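Side-chain contacts in 7,8-dihydro-6-hydroxymethylpterin pyrophosphokinase-dihydropteroate synthase (Plasmodium falciparum, PDB 6JWS), which probably catalyses two successive steps of folate biosynthesis, ATP-dependent pyrophosphorylation of 6-hydroxymethyl-7,8-dihydropterin and condensation of the resulting diphosphate with 4-aminobenzoate to 7,8-dihydropteroate: residues Ala30-Ile33 and Leu34-Leu38; Asn116-Val119 and Asp120-Ile123; Met230-Lys233 and Ile234-Tyr238. The protein carries 1 engineered substitution. All coordinates share one frame; numbering follows the deposited sequence.

Contact 1. Residues Ala30-Ile33 and Leu34-Leu38; sequences AVLI and LETAL
Ala30-Ile33 and Leu34-Leu38 are successive turns of one alpha-helix, joined by four i to i+4 backbone bonds that begin with Leu34 N to Ala30 O (3.0 Å) and end with Ala37 N to Ile33 O (3.1 Å). In the third of them, Thr36 N gives to Leu32 O at 2.9 Å, and that carbonyl oxygen has a second donor: Thr36 OG1 reaches Leu32 O at 2.7 Å. The amide and the hydroxyl come from opposite faces of the carbonyl plane, the hydroxyl 35° out of it and so not on a lone pair. The torsion of Thr36 explains this, since OG1 lies anti to its own carbonyl carbon (chi1 -61°) and is thereby turned back over the preceding turn. Threonine suits a buried helical position here because its one polar atom is satisfied by the helix itself. Leu32 runs alongside it, and its methyl CD1 comes 3.8 Å from Thr36 OG1.

Val31 and Glu35 form the next such pair, pointing the same way. The branch Val31 CG1 lies 3.9 Å from Glu35 OE1, so the valine flanks the acid with hydrocarbon. Nearer the backbone, the methylene Glu35 CG rests 3.2 Å from Val31 O. The carboxylate is buried, and its charge is answered from outside the helix: Glu35 OE2 makes a salt bridge with Arg571 and a hydrogen bond with Tyr570, which probably favours the ionised form.

The leucines and the alanine turn hydrocarbon to the sheet. Leu34 and Leu38 pack on Leu22 of strand 16-24, Leu38 also on Leu166 and Val168 of strand 163-172, and Ala30 on Tyr164. Helix 30-44 thus lies against two strands of the antiparallel HPPK sheet, while Leu32 and Thr36 meet Ile85 of helix 85-90.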
loop_
_atom_site.group_PDB
_atom_site.type_symbol
_atom_site.label_atom_id
_atom_site.label_comp_id
_atom_site.label_asym_id
_atom_site.label_seq_id
_atom_site.Cartn_x
_atom_site.Cartn_y
_atom_site.Cartn_z
ATOM N N ALA B 30 17.115 -27.200 -9.585
ATOM C CA ALA B 30 16.002 -27.261 -10.529
ATOM C C ALA B 30 16.366 -26.604 -11.861
ATOM O O ALA B 30 16.083 -27.164 -12.919
ATOM C CB ALA B 30 14.759 -26.669 -9.913
ATOM N N VAL B 31 17.024 -25.437 -11.798
ATOM C CA VAL B 31 17.382 -24.658 -12.977
ATOM C C VAL B 31 18.423 -25.397 -13.811
ATOM O O VAL B 31 18.271 -25.503 -15.027
ATOM C CB VAL B 31 17.864 -23.237 -12.623
ATOM C CG1 VAL B 31 18.252 -22.450 -13.866
ATOM C CG2 VAL B 31 16.813 -22.482 -11.827
ATOM N N LEU B 32 19.492 -25.872 -13.161
ATOM C CA LEU B 32 20.585 -26.527 -13.872
ATOM C C LEU B 32 20.068 -27.792 -14.556
ATOM O O LEU B 32 20.366 -28.029 -15.726
ATOM C CB LEU B 32 21.739 -26.810 -12.898
ATOM C CG LEU B 32 22.870 -27.717 -13.407
ATOM C CD1 LEU B 32 23.616 -27.101 -14.593
ATOM C CD2 LEU B 32 23.839 -28.044 -12.280
ATOM N N ILE B 33 19.244 -28.562 -13.835
ATOM C CA ILE B 33 18.718 -29.818 -14.343
ATOM C C ILE B 33 17.866 -29.535 -15.575
ATOM O O ILE B 33 18.070 -30.142 -16.631
ATOM C CB ILE B 33 17.931 -30.591 -13.255
ATOM C CG1 ILE B 33 18.774 -30.954 -12.023
ATOM C CG2 ILE B 33 17.236 -31.816 -13.839
ATOM C CD1 ILE B 33 20.244 -31.183 -12.309
ATOM N N LEU B 34 16.918 -28.599 -15.439
ATOM C CA LEU B 34 15.939 -28.397 -16.499
ATOM C C LEU B 34 16.575 -27.726 -17.716
ATOM O O LEU B 34 16.227 -28.052 -18.854
ATOM C CB LEU B 34 14.710 -27.656 -15.958
ATOM C CG LEU B 34 13.874 -28.457 -14.956
ATOM C CD1 LEU B 34 12.957 -27.550 -14.143
ATOM C CD2 LEU B 34 13.074 -29.545 -15.661
ATOM N N GLU B 35 17.553 -26.842 -17.487
ATOM C CA GLU B 35 18.230 -26.212 -18.615
ATOM C C GLU B 35 19.167 -27.186 -19.347
ATOM O O GLU B 35 19.340 -27.089 -20.561
ATOM C CB GLU B 35 18.901 -24.896 -18.207
ATOM C CG GLU B 35 17.906 -23.830 -17.775
ATOM C CD GLU B 35 18.338 -22.370 -17.761
ATOM O OE1 GLU B 35 19.541 -22.088 -17.516
ATOM O OE2 GLU B 35 17.459 -21.509 -17.995
ATOM N N THR B 36 19.777 -28.122 -18.611
ATOM C CA THR B 36 20.593 -29.177 -19.206
ATOM C C THR B 36 19.733 -30.000 -20.170
ATOM O O THR B 36 20.129 -30.245 -21.310
ATOM C CB THR B 36 21.269 -30.034 -18.117
ATOM O OG1 THR B 36 22.141 -29.228 -17.316
ATOM C CG2 THR B 36 22.012 -31.235 -18.664
ATOM N N ALA B 37 18.534 -30.394 -19.714
ATOM C CA ALA B 37 17.588 -31.108 -20.560
ATOM C C ALA B 37 17.165 -30.254 -21.750
ATOM O O ALA B 37 17.022 -30.791 -22.848
ATOM C CB ALA B 37 16.396 -31.590 -19.763
ATOM N N LEU B 38 16.969 -28.938 -21.553
ATOM C CA LEU B 38 16.622 -28.078 -22.687
ATOM C C LEU B 38 17.707 -28.158 -23.755
ATOM O O LEU B 38 17.390 -28.277 -24.934
ATOM C CB LEU B 38 16.445 -26.612 -22.276
ATOM C CG LEU B 38 15.125 -26.234 -21.602
ATOM C CD1 LEU B 38 15.162 -24.771 -21.168
ATOM C CD2 LEU B 38 13.941 -26.475 -22.518
#

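Contact 2. Residues Asn116-Val119 and Asp120-Ile123; sequences NGKV and DNSI
Lys118 and Asn121 approach at their polar ends above an extended piece of chain, Lys118 NZ standing 3.3 Å from Asn121 OD1. The lysine leaves the backbone with CG anti to its N (chi1 167°) and then bends at chi2 (81°), which folds the long chain forward along the backbone. Its ammonium group also makes a weak hydrogen bond to the carbonyl of the next residue, Lys118 NZ to Val119 O at 3.4 Å. Asn121 crosses it at a slant, offering OD1 as the nearer end of the amide, with ND2 4.1 Å from Lys118 NZ.

Val119 holds CG1 close over the following peptide, 3.3 Å from Asp120 O, and its branched CB suits the extended backbone. Asp120 OD1 is 6.2 Å from Lys118 NZ, too far for a salt bridge, so any attraction is probably weak. Long, charged and amide side chains fit this largely exposed site, where water can solvate them.

Asn116 ties the segment to the carbonyl of Lys341, and Ile123 packs on Ile8 and Lys14. The arrangement is that of an extended surface loop between helices 108-114 and 129-148, its backbone largely polyproline II-like from Gly117 to Ser122, with Val119 nearer to beta.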
loop_
_atom_site.group_PDB
_atom_site.type_symbol
_atom_site.label_atom_id
_atom_site.label_comp_id
_atom_site.label_asym_id
_atom_site.label_seq_id
_atom_site.Cartn_x
_atom_site.Cartn_y
_atom_site.Cartn_z
ATOM N N ASN B 116 -5.792 -26.779 -36.906
ATOM C CA ASN B 116 -5.632 -28.218 -37.056
ATOM C C ASN B 116 -5.456 -28.573 -38.527
ATOM O O ASN B 116 -6.217 -29.366 -39.067
ATOM C CB ASN B 116 -6.650 -29.025 -36.243
ATOM C CG ASN B 116 -6.155 -29.321 -34.841
ATOM O OD1 ASN B 116 -5.360 -30.237 -34.631
ATOM N ND2 ASN B 116 -6.631 -28.558 -33.871
ATOM N N GLY B 117 -4.430 -27.974 -39.144
ATOM C CA GLY B 117 -4.188 -28.094 -40.572
ATOM C C GLY B 117 -3.792 -29.520 -40.938
ATOM O O GLY B 117 -3.276 -30.254 -40.093
ATOM N N LYS B 118 -4.053 -29.899 -42.197
ATOM C CA LYS B 118 -3.757 -31.250 -42.644
ATOM C C LYS B 118 -2.260 -31.505 -42.477
ATOM O O LYS B 118 -1.433 -30.694 -42.872
ATOM C CB LYS B 118 -4.286 -31.501 -44.064
ATOM C CG LYS B 118 -3.781 -32.763 -44.765
ATOM C CD LYS B 118 -4.494 -34.043 -44.359
ATOM C CE LYS B 118 -3.831 -35.298 -44.891
ATOM N NZ LYS B 118 -4.196 -36.493 -44.090
ATOM N N VAL B 119 -1.947 -32.627 -41.832
ATOM C CA VAL B 119 -0.595 -33.119 -41.652
ATOM C C VAL B 119 -0.591 -34.560 -42.165
ATOM O O VAL B 119 -1.648 -35.190 -42.231
ATOM C CB VAL B 119 -0.203 -33.025 -40.161
ATOM C CG1 VAL B 119 0.889 -34.002 -39.757
ATOM C CG2 VAL B 119 0.172 -31.610 -39.757
ATOM N N ASP B 120 0.593 -35.075 -42.524
ATOM C CA ASP B 120 0.735 -36.465 -42.937
ATOM C C ASP B 120 0.145 -37.396 -41.873
ATOM O O ASP B 120 0.169 -37.086 -40.681
ATOM C CB ASP B 120 2.186 -36.804 -43.307
ATOM C CG ASP B 120 2.656 -36.201 -44.624
ATOM O OD1 ASP B 120 1.810 -35.658 -45.370
ATOM O OD2 ASP B 120 3.871 -36.270 -44.895
ATOM N N ASN B 121 -0.393 -38.541 -42.325
ATOM C CA ASN B 121 -1.003 -39.531 -41.447
ATOM C C ASN B 121 0.063 -40.129 -40.532
ATOM O O ASN B 121 1.230 -40.200 -40.904
ATOM C CB ASN B 121 -1.767 -40.599 -42.234
ATOM C CG ASN B 121 -2.985 -40.045 -42.943
ATOM O OD1 ASN B 121 -3.773 -39.295 -42.363
ATOM N ND2 ASN B 121 -3.152 -40.415 -44.200
ATOM N N SER B 122 -0.354 -40.534 -39.326
ATOM C CA SER B 122 0.553 -41.112 -38.345
ATOM C C SER B 122 1.146 -42.411 -38.887
ATOM O O SER B 122 0.424 -43.232 -39.450
ATOM C CB SER B 122 -0.153 -41.345 -37.037
ATOM O OG SER B 122 0.747 -41.882 -36.072
ATOM N N ILE B 123 2.460 -42.597 -38.717
ATOM C CA ILE B 123 3.033 -43.870 -39.118
ATOM C C ILE B 123 2.692 -44.913 -38.057
ATOM O O ILE B 123 2.434 -46.059 -38.405
ATOM C CB ILE B 123 4.537 -43.814 -39.461
ATOM C CG1 ILE B 123 5.423 -43.906 -38.220
ATOM C CG2 ILE B 123 4.884 -42.610 -40.329
ATOM C CD1 ILE B 123 6.651 -44.756 -38.419
#

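Contact 3. Residues Met230-Lys233 and Ile234-Tyr238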
loop_
_atom_site.group_PDB
_atom_site.type_symbol
_atom_site.label_atom_id
_atom_site.label_comp_id
_atom_site.label_asym_id
_atom_site.label_seq_id
_atom_site.Cartn_x
_atom_site.Cartn_y
_atom_site.Cartn_z
ATOM N N MET B 230 16.678 -52.945 -31.480
ATOM C CA MET B 230 15.775 -51.936 -32.016
ATOM C C MET B 230 16.129 -50.544 -31.480
ATOM O O MET B 230 16.173 -49.579 -32.242
ATOM C CB MET B 230 14.320 -52.280 -31.680
ATOM C CG MET B 230 13.311 -51.437 -32.430
ATOM S SD MET B 230 13.832 -51.084 -34.125
ATOM C CE MET B 230 12.316 -50.425 -34.817
ATOM N N ILE B 231 16.397 -50.460 -30.171
ATOM C CA ILE B 231 16.761 -49.214 -29.520
ATOM C C ILE B 231 17.990 -48.626 -30.215
ATOM O O ILE B 231 17.978 -47.456 -30.603
ATOM C CB ILE B 231 16.936 -49.410 -27.996
ATOM C CG1 ILE B 231 15.582 -49.592 -27.304
ATOM C CG2 ILE B 231 17.728 -48.266 -27.380
ATOM C CD1 ILE B 231 15.664 -49.980 -25.841
ATOM N N TYR B 232 19.020 -49.464 -30.405
ATOM C CA TYR B 232 20.274 -49.049 -31.018
ATOM C C TYR B 232 20.028 -48.417 -32.389
ATOM O O TYR B 232 20.706 -47.461 -32.752
ATOM C CB TYR B 232 21.268 -50.216 -31.091
ATOM C CG TYR B 232 22.650 -49.848 -31.580
ATOM C CD1 TYR B 232 22.959 -49.830 -32.935
ATOM C CD2 TYR B 232 23.660 -49.522 -30.685
ATOM C CE1 TYR B 232 24.224 -49.488 -33.390
ATOM C CE2 TYR B 232 24.932 -49.181 -31.122
ATOM C CZ TYR B 232 25.214 -49.164 -32.478
ATOM O OH TYR B 232 26.462 -48.835 -32.917
ATOM N N LYS B 233 19.060 -48.947 -33.143
ATOM C CA LYS B 233 18.865 -48.543 -34.530
ATOM C C LYS B 233 18.145 -47.197 -34.599
ATOM O O LYS B 233 18.447 -46.384 -35.471
ATOM C CB LYS B 233 18.106 -49.615 -35.322
ATOM C CG LYS B 233 18.891 -50.872 -35.685
ATOM C CD LYS B 233 18.146 -51.763 -36.671
ATOM C CE LYS B 233 18.741 -53.145 -36.834
ATOM N NZ LYS B 233 17.964 -53.960 -37.799
ATOM N N ILE B 234 17.178 -46.994 -33.691
ATOM C CA ILE B 234 16.453 -45.741 -33.559
ATOM C C ILE B 234 17.448 -44.648 -33.174
ATOM O O ILE B 234 17.534 -43.618 -33.844
ATOM C CB ILE B 234 15.308 -45.880 -32.533
ATOM C CG1 ILE B 234 14.139 -46.693 -33.100
ATOM C CG2 ILE B 234 14.851 -44.515 -32.028
ATOM C CD1 ILE B 234 13.193 -47.238 -32.054
ATOM N N LEU B 235 18.218 -44.907 -32.109
ATOM C CA LEU B 235 19.224 -43.975 -31.639
ATOM C C LEU B 235 20.196 -43.629 -32.772
ATOM O O LEU B 235 20.499 -42.452 -32.979
ATOM C CB LEU B 235 19.942 -44.568 -30.422
ATOM C CG LEU B 235 19.121 -44.665 -29.131
ATOM C CD1 LEU B 235 19.986 -45.125 -27.965
ATOM C CD2 LEU B 235 18.450 -43.340 -28.786
ATOM N N SER B 236 20.640 -44.646 -33.527
ATOM C CA SER B 236 21.713 -44.501 -34.504
ATOM C C SER B 236 21.260 -43.641 -35.675
ATOM O O SER B 236 22.083 -43.072 -36.388
ATOM C CB SER B 236 22.210 -45.841 -34.995
ATOM O OG SER B 236 23.105 -46.420 -34.059
ATOM N N LYS B 237 19.942 -43.571 -35.866
ATOM C CA LYS B 237 19.353 -42.795 -36.939
ATOM C C LYS B 237 19.493 -41.304 -36.628
ATOM O O LYS B 237 19.370 -40.484 -37.534
ATOM C CB LYS B 237 17.889 -43.209 -37.116
ATOM C CG LYS B 237 17.087 -42.405 -38.128
ATOM C CD LYS B 237 15.723 -43.008 -38.405
ATOM C CE LYS B 237 14.766 -42.042 -39.076
ATOM N NZ LYS B 237 15.275 -41.501 -40.359
ATOM N N TYR B 238 19.757 -40.963 -35.356
ATOM C CA TYR B 238 19.723 -39.571 -34.928
ATOM C C TYR B 238 21.015 -39.160 -34.225
ATOM O O TYR B 238 21.369 -37.983 -34.255
ATOM C CB TYR B 238 18.506 -39.282 -34.043
ATOM C CG TYR B 238 17.177 -39.587 -34.680
ATOM C CD1 TYR B 238 16.717 -38.848 -35.758
ATOM C CD2 TYR B 238 16.372 -40.606 -34.197
ATOM C CE1 TYR B 238 15.499 -39.126 -36.360
ATOM C CE2 TYR B 238 15.152 -40.896 -34.787
ATOM C CZ TYR B 238 14.713 -40.154 -35.871
ATOM O OH TYR B 238 13.506 -40.428 -36.454
#
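Met230-Lys233 and Ile234-Tyr238 run through the last turns of helix 228-236 and into the chain that follows, and their i to i+4 bonds go from nearly straight at Leu235 N to Ile231 O (3.0 Å, 176° at the hydrogen) to bent and weak at Lys237 N to Lys233 O (3.2 Å). This amphipathic helix lies within the HPPK part of the protein, with one side on the core and the other toward solvent.

On the buried side, Ile231 and Leu235 lie side by side, pointing the same way. The branch Ile231 CG2 touches Leu235 CD1 at 3.9 Å: with CG1 beside the backbone N (chi1 -73°), CG2 falls on the carbonyl side, facing the next turn where Leu235 stands. Met230 and Ile234 make a looser pair, Met230 CG to Ile234 CD1 at 4.2 Å. Branched apolar chains suit this side, which faces other helices: Ile234 and Leu235 pack on Val182 of helix 177-190, and Ile231 on Ile306 and Met309 of helix 304-309.

Lys233 and Tyr232 occupy exposed positions, as befits a charged chain and a phenol. Lys237, farther on, is more enclosed: it sends NZ to the carbonyl oxygen of Ser10, while its methylene CG sits 3.9 Å above the plane of the Tyr238 ring, over its centre.

Ser236 OG bonds to Tyr232 O, the small side chain turning back with OG anti to its carbonyl carbon (chi1 -80°). It is a second donor beside Ser236 N; each lies at 2.9 Å from Tyr232 O, and the two come from opposite faces of the carbonyl plane. The same hydroxyl lies over one face of the Tyr232 ring, with Ser236 OG 3.3 Å from Tyr232 CE1.

The three contacts follow one another along the chain and do not touch. Contacts 1 and 3 are helical, and both have a side-chain hydroxyl bonded to the helix backbone; contact 2 is irregular. Contacts 2 and 3 come nearest, about 8 Å between closest atoms, against about 14 Å for contacts 1 and 3 and about 23 Å for contacts 1 and 2. Contacts 1 and 3 lie in a second layer round the ATP site, and neither touches the nucleotide: the Leu34 side chain is about 12 Å from the bound ATP and from a bound magnesium ion, that of Ile231 about 11 Å from ATP. Contact 2 lies away from the known sites.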